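Local coordinates for protein multisubunit Na+/H+ antiporter, G subunit (Anoxybacillus flavithermus, PDB 6Z16) that forms the small G subunit of a multisubunit Na+/H+ antiporter, which probably exchanges sodium ions for protons across the membrane, at residues L56-F60 and L74-I78; V37-S41 and S93-Y97. All coordinates share one frame; numbering follows the deposited sequence.

Contact 1 of 2, residues L56-F60 and L74-I78; sequences LLGAF and LLLGI
The isobutyl group of L75 lies over one face of the F60 ring, its CD2 sitting 3.6 Å from the ring centroid and only 10° off the normal, a CH-pi contact. CG of F60 is anti to the backbone N (chi1 172°), which swings the ring toward 74-78, and chi2 near 73° presents a face to the leucine. L74 packs beside the root of the same phenylalanine: its CD1 comes 3.7 Å from F60 CA, while its other methyl, CD2, meets L56 CD2 at 3.8 Å. Cutting F60 back to an alanine is likely to open a gap under L75, which would lose the flat surface its methyls rest on. One turn along, I78 and L56 lie alongside one another, pointing opposite ways, with I78 CG1 3.7 Å from L56 CB; the end of I78, CD1, reaches on to L57 CD2. Branched aliphatic chains suit this apolar interface because their methyls fill it. L56 and L74 also pack on I61 and L58 of a neighbouring subunit. With the axes of the two short segments 9.7 Å apart and running at 168° to each other, this is the loop-proximal end of an antiparallel helical hairpin whose two helices are predicted to cross the membrane.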
ATOM      1  N   LEU G  56      25.782  -7.426  16.162  1.00 59.37           N
ATOM      2  CA  LEU G  56      24.872  -7.706  15.054  1.00 56.28           C
ATOM      3  C   LEU G  56      24.715  -6.503  14.132  1.00 63.01           C
ATOM      4  O   LEU G  56      24.573  -6.673  12.918  1.00 67.21           O
ATOM      5  CB  LEU G  56      23.513  -8.154  15.581  1.00 58.31           C
ATOM      6  CG  LEU G  56      23.461  -9.506  16.286  1.00 66.18           C
ATOM      7  CD1 LEU G  56      22.073  -9.770  16.833  1.00 60.77           C
ATOM      8  CD2 LEU G  56      23.903 -10.608  15.355  1.00 59.27           C
ATOM      9  N   LEU G  57      24.741  -5.281  14.685  1.00 64.59           N
ATOM     10  CA  LEU G  57      24.766  -4.084  13.849  1.00 54.91           C
ATOM     11  C   LEU G  57      26.029  -4.016  13.004  1.00 54.26           C
ATOM     12  O   LEU G  57      25.974  -3.616  11.837  1.00 51.55           O
ATOM     13  CB  LEU G  57      24.646  -2.824  14.705  1.00 73.11           C
ATOM     14  CG  LEU G  57      23.295  -2.394  15.267  1.00 83.70           C
ATOM     15  CD1 LEU G  57      23.487  -1.270  16.258  1.00 79.82           C
ATOM     16  CD2 LEU G  57      22.402  -1.936  14.134  1.00 86.51           C
ATOM     17  N   GLY G  58      27.170  -4.418  13.571  1.00 57.99           N
ATOM     18  CA  GLY G  58      28.398  -4.444  12.790  1.00 59.31           C
ATOM     19  C   GLY G  58      28.354  -5.446  11.651  1.00 58.46           C
ATOM     20  O   GLY G  58      28.778  -5.144  10.531  1.00 56.08           O
ATOM     21  N   ALA G  59      27.811  -6.641  11.914  1.00 61.00           N
ATOM     22  CA  ALA G  59      27.704  -7.657  10.865  1.00 65.54           C
ATOM     23  C   ALA G  59      26.708  -7.247   9.784  1.00 65.77           C
ATOM     24  O   ALA G  59      26.952  -7.459   8.584  1.00 61.65           O
ATOM     25  CB  ALA G  59      27.308  -8.999  11.475  1.00 65.42           C
ATOM     26  N   PHE G  60      25.586  -6.652  10.210  1.00 64.57           N
ATOM     27  CA  PHE G  60      24.584  -6.100   9.306  1.00 56.69           C
ATOM     28  C   PHE G  60      25.177  -5.053   8.375  1.00 56.15           C
ATOM     29  O   PHE G  60      24.995  -5.120   7.153  1.00 49.72           O
ATOM     30  CB  PHE G  60      23.445  -5.517  10.140  1.00 61.41           C
ATOM     31  CG  PHE G  60      22.441  -4.761   9.347  1.00 81.62           C
ATOM     32  CD1 PHE G  60      21.553  -5.422   8.523  1.00 87.62           C
ATOM     33  CD2 PHE G  60      22.375  -3.381   9.440  1.00 89.69           C
ATOM     34  CE1 PHE G  60      20.630  -4.718   7.787  1.00 92.92           C
ATOM     35  CE2 PHE G  60      21.452  -2.670   8.710  1.00 94.97           C
ATOM     36  CZ  PHE G  60      20.578  -3.337   7.883  1.00 92.39           C
ATOM     37  N   LEU G  74      18.984  -9.951  10.434  1.00 87.11           N
ATOM     38  CA  LEU G  74      19.792  -9.364  11.497  1.00 76.64           C
ATOM     39  C   LEU G  74      19.048  -8.258  12.223  1.00 75.19           C
ATOM     40  O   LEU G  74      19.149  -8.145  13.448  1.00 81.59           O
ATOM     41  CB  LEU G  74      21.095  -8.836  10.918  1.00 67.07           C
ATOM     42  CG  LEU G  74      22.045  -9.966  10.561  1.00 66.85           C
ATOM     43  CD1 LEU G  74      23.205  -9.482   9.729  1.00 55.11           C
ATOM     44  CD2 LEU G  74      22.545 -10.559  11.855  1.00 62.32           C
ATOM     45  N   LEU G  75      18.292  -7.439  11.492  1.00 70.94           N
ATOM     46  CA  LEU G  75      17.529  -6.371  12.129  1.00 75.03           C
ATOM     47  C   LEU G  75      16.417  -6.936  12.997  1.00 71.85           C
ATOM     48  O   LEU G  75      16.173  -6.443  14.109  1.00 73.16           O
ATOM     49  CB  LEU G  75      16.949  -5.445  11.070  1.00 83.59           C
ATOM     50  CG  LEU G  75      17.966  -4.719  10.200  1.00 76.39           C
ATOM     51  CD1 LEU G  75      17.248  -3.899   9.156  1.00 67.81           C
ATOM     52  CD2 LEU G  75      18.882  -3.852  11.044  1.00 64.65           C
ATOM     53  N   LEU G  76      15.760  -7.995  12.522  1.00 74.76           N
ATOM     54  CA  LEU G  76      14.735  -8.613  13.352  1.00 82.93           C
ATOM     55  C   LEU G  76      15.348  -9.337  14.541  1.00 98.17           C
ATOM     56  O   LEU G  76      14.732  -9.389  15.613  1.00 99.60           O
ATOM     57  CB  LEU G  76      13.858  -9.555  12.529  1.00 85.37           C
ATOM     58  CG  LEU G  76      12.640  -8.877  11.884  1.00 97.30           C
ATOM     59  CD1 LEU G  76      11.843  -8.131  12.947  1.00108.52           C
ATOM     60  CD2 LEU G  76      12.956  -7.957  10.706  1.00100.75           C
ATOM     61  N   GLY G  77      16.580  -9.832  14.394  1.00 96.23           N
ATOM     62  CA  GLY G  77      17.287 -10.385  15.536  1.00 81.88           C
ATOM     63  C   GLY G  77      17.629  -9.342  16.582  1.00 70.06           C
ATOM     64  O   GLY G  77      17.506  -9.598  17.780  1.00 72.78           O
ATOM     65  N   ILE G  78      18.060  -8.156  16.140  1.00 66.27           N
ATOM     66  CA  ILE G  78      18.370  -7.060  17.060  1.00 61.57           C
ATOM     67  C   ILE G  78      17.126  -6.633  17.831  1.00 70.77           C
ATOM     68  O   ILE G  78      17.161  -6.479  19.061  1.00 79.33           O
ATOM     69  CB  ILE G  78      18.989  -5.881  16.288  1.00 59.50           C
ATOM     70  CG1 ILE G  78      20.366  -6.261  15.767  1.00 62.14           C
ATOM     71  CG2 ILE G  78      19.109  -4.659  17.161  1.00 63.32           C
ATOM     72  CD1 ILE G  78      20.912  -5.301  14.761  1.00 57.63           C
TER

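Contact 2 of 2, residues V37-S41 and S93-Y97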
ATOM      1  N   VAL G  37      22.922 -12.630  43.183  1.00 86.55           N
ATOM      2  CA  VAL G  37      22.264 -13.013  41.936  1.00 83.14           C
ATOM      3  C   VAL G  37      21.695 -11.786  41.218  1.00 78.09           C
ATOM      4  O   VAL G  37      21.703 -11.718  39.981  1.00 73.98           O
ATOM      5  CB  VAL G  37      21.195 -14.093  42.220  1.00 79.53           C
ATOM      6  CG1 VAL G  37      20.145 -13.605  43.208  1.00 83.04           C
ATOM      7  CG2 VAL G  37      20.531 -14.573  40.936  1.00 57.87           C
ATOM      8  N   TYR G  38      21.285 -10.764  41.969  1.00 75.37           N
ATOM      9  CA  TYR G  38      20.597  -9.628  41.372  1.00 63.92           C
ATOM     10  C   TYR G  38      21.574  -8.657  40.720  1.00 53.36           C
ATOM     11  O   TYR G  38      21.280  -8.092  39.659  1.00 52.01           O
ATOM     12  CB  TYR G  38      19.780  -8.922  42.443  1.00 62.50           C
ATOM     13  CG  TYR G  38      18.882  -9.852  43.203  1.00 58.87           C
ATOM     14  CD1 TYR G  38      17.711 -10.331  42.644  1.00 62.38           C
ATOM     15  CD2 TYR G  38      19.201 -10.242  44.493  1.00 63.76           C
ATOM     16  CE1 TYR G  38      16.885 -11.182  43.349  1.00 65.25           C
ATOM     17  CE2 TYR G  38      18.381 -11.088  45.204  1.00 67.60           C
ATOM     18  CZ  TYR G  38      17.227 -11.555  44.628  1.00 70.22           C
ATOM     19  OH  TYR G  38      16.413 -12.398  45.336  1.00 70.62           O
ATOM     20  N   THR G  39      22.739  -8.460  41.338  1.00 41.93           N
ATOM     21  CA  THR G  39      23.781  -7.640  40.735  1.00 46.38           C
ATOM     22  C   THR G  39      24.303  -8.271  39.452  1.00 50.88           C
ATOM     23  O   THR G  39      24.575  -7.574  38.462  1.00 56.45           O
ATOM     24  CB  THR G  39      24.911  -7.449  41.737  1.00 48.53           C
ATOM     25  OG1 THR G  39      25.464  -8.728  42.055  1.00 53.11           O
ATOM     26  CG2 THR G  39      24.377  -6.834  43.009  1.00 47.63           C
ATOM     27  N   ARG G  40      24.432  -9.599  39.449  1.00 41.39           N
ATOM     28  CA  ARG G  40      24.784 -10.311  38.230  1.00 44.02           C
ATOM     29  C   ARG G  40      23.685 -10.201  37.188  1.00 54.67           C
ATOM     30  O   ARG G  40      23.987 -10.158  35.993  1.00 58.31           O
ATOM     31  CB  ARG G  40      25.076 -11.772  38.553  1.00 56.84           C
ATOM     32  CG  ARG G  40      26.329 -11.966  39.366  1.00 75.71           C
ATOM     33  CD  ARG G  40      26.400 -13.369  39.927  1.00 76.71           C
ATOM     34  NE  ARG G  40      27.474 -13.485  40.907  1.00 76.66           N
ATOM     35  CZ  ARG G  40      27.588 -14.488  41.767  1.00 70.72           C
ATOM     36  NH1 ARG G  40      26.681 -15.445  41.790  1.00 65.08           N
ATOM     37  NH2 ARG G  40      28.598 -14.511  42.626  1.00 71.14           N
ATOM     38  N   SER G  41      22.420 -10.131  37.616  1.00 53.72           N
ATOM     39  CA  SER G  41      21.320  -9.924  36.678  1.00 53.39           C
ATOM     40  C   SER G  41      21.436  -8.574  35.979  1.00 54.56           C
ATOM     41  O   SER G  41      21.316  -8.501  34.748  1.00 58.30           O
ATOM     42  CB  SER G  41      19.984 -10.038  37.404  1.00 61.30           C
ATOM     43  OG  SER G  41      19.814 -11.319  37.976  1.00 64.17           O
ATOM     44  N   SER G  93      15.080 -13.244  38.003  1.00 45.80           N
ATOM     45  CA  SER G  93      15.221 -12.540  39.270  1.00 45.23           C
ATOM     46  C   SER G  93      13.981 -12.690  40.143  1.00 50.87           C
ATOM     47  O   SER G  93      14.098 -12.819  41.366  1.00 51.97           O
ATOM     48  CB  SER G  93      15.530 -11.071  39.017  1.00 44.52           C
ATOM     49  OG  SER G  93      16.786 -10.933  38.379  1.00 39.12           O
ATOM     50  N   ARG G  94      12.786 -12.707  39.541  1.00 49.46           N
ATOM     51  CA  ARG G  94      11.591 -12.970  40.340  1.00 50.95           C
ATOM     52  C   ARG G  94      11.565 -14.415  40.823  1.00 67.92           C
ATOM     53  O   ARG G  94      11.130 -14.693  41.952  1.00 75.04           O
ATOM     54  CB  ARG G  94      10.317 -12.656  39.555  1.00 54.08           C
ATOM     55  CG  ARG G  94       9.090 -12.671  40.458  1.00 63.48           C
ATOM     56  CD  ARG G  94       7.761 -12.362  39.783  1.00 70.52           C
ATOM     57  NE  ARG G  94       7.315 -13.422  38.889  1.00 81.08           N
ATOM     58  CZ  ARG G  94       7.082 -13.252  37.595  1.00 93.16           C
ATOM     59  NH1 ARG G  94       7.230 -12.056  37.049  1.00 94.78           N
ATOM     60  NH2 ARG G  94       6.679 -14.271  36.850  1.00 95.74           N
ATOM     61  N   ALA G  95      12.049 -15.346  39.993  1.00 67.23           N
ATOM     62  CA  ALA G  95      12.110 -16.745  40.397  1.00 65.55           C
ATOM     63  C   ALA G  95      13.116 -16.961  41.516  1.00 60.06           C
ATOM     64  O   ALA G  95      12.905 -17.817  42.381  1.00 65.87           O
ATOM     65  CB  ALA G  95      12.457 -17.618  39.195  1.00 73.62           C
ATOM     66  N   ALA G  96      14.196 -16.186  41.525  1.00 55.68           N
ATOM     67  CA  ALA G  96      15.161 -16.274  42.610  1.00 46.95           C
ATOM     68  C   ALA G  96      14.639 -15.616  43.875  1.00 45.59           C
ATOM     69  O   ALA G  96      14.900 -16.105  44.975  1.00 50.48           O
ATOM     70  CB  ALA G  96      16.487 -15.641  42.194  1.00 43.35           C
ATOM     71  N   TYR G  97      13.904 -14.510  43.744  1.00 54.77           N
ATOM     72  CA  TYR G  97      13.392 -13.828  44.928  1.00 59.82           C
ATOM     73  C   TYR G  97      12.296 -14.632  45.606  1.00 71.58           C
ATOM     74  O   TYR G  97      12.216 -14.656  46.836  1.00 75.66           O
ATOM     75  CB  TYR G  97      12.870 -12.441  44.569  1.00 70.49           C
ATOM     76  CG  TYR G  97      12.421 -11.647  45.772  1.00 93.31           C
ATOM     77  CD1 TYR G  97      13.345 -11.042  46.606  1.00102.60           C
ATOM     78  CD2 TYR G  97      11.077 -11.511  46.077  1.00108.43           C
ATOM     79  CE1 TYR G  97      12.944 -10.317  47.711  1.00121.15           C
ATOM     80  CE2 TYR G  97      10.663 -10.787  47.183  1.00122.97           C
ATOM     81  CZ  TYR G  97      11.604 -10.194  47.995  1.00130.23           C
ATOM     82  OH  TYR G  97      11.211  -9.470  49.093  1.00170.79           O
TER
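S93 begins the second segment by meeting S41, the two OG atoms lying 3.1 Å apart. Each hydroxyl has a bonding partner in its own helix: S93 OG bonds to the carbonyl of A89, and S41 OG gives a hydrogen bond of 2.8 Å to V37 O. S41 OG lies beside its own backbone N (chi1 -61°), which brings it back toward that carbonyl one turn earlier. V37 O accepts S41 N as well, and the two donors reach it from opposite faces of its plane. A short side chain that can turn its hydroxyl back onto its own helix suits a place where two helices face each other. The carbonyl oxygen of S93 lies at the edge of the Y38 ring, near its plane, 3.8 Å from CE1. One turn on, A96 presents only a methyl, and its CB rests 4.3 Å from V37 CG1; so small a residue lets the valine and the tyrosine come up beside its helix. That same valine methyl covers one face of the Y38 ring. Y97 closes the segment. The phenol oxygen of Y38 approaches it at 3.4 Å from Y97 CA and lies at the edge of the Y97 ring, in its plane, but bonds to the carbonyl of V101, just beyond the helix. H131 of a neighbouring subunit meets the Y38 ring. Since the hydroxyls of S41, S93 and Y38 each bond a main-chain carbonyl outside the opposing segment, close packing probably does most of the joining here, whatever the serine pair adds.

In the fold
Contacts 1 and 2 join the same two helices, 37-66 and 72-98, near opposite ends of their pairing, with centres 28 Å apart and nearest atoms about 16 Å apart. Contact 1 is nested within the loop of chain that contact 2 closes, so together they mark the two ends of one antiparallel hairpin, on opposite sides of the chain's centre. Their chemistry differs: the end near the connecting loop is wholly apolar across the interface, whereas the other brings hydroxyls and tyrosines together. A bound phosphatidylethanolamine touches L76, which points away from helix 37-66, while the side chain of the contacting L75 stays about 8 Å from it; neighbouring subunits pack against both contacts.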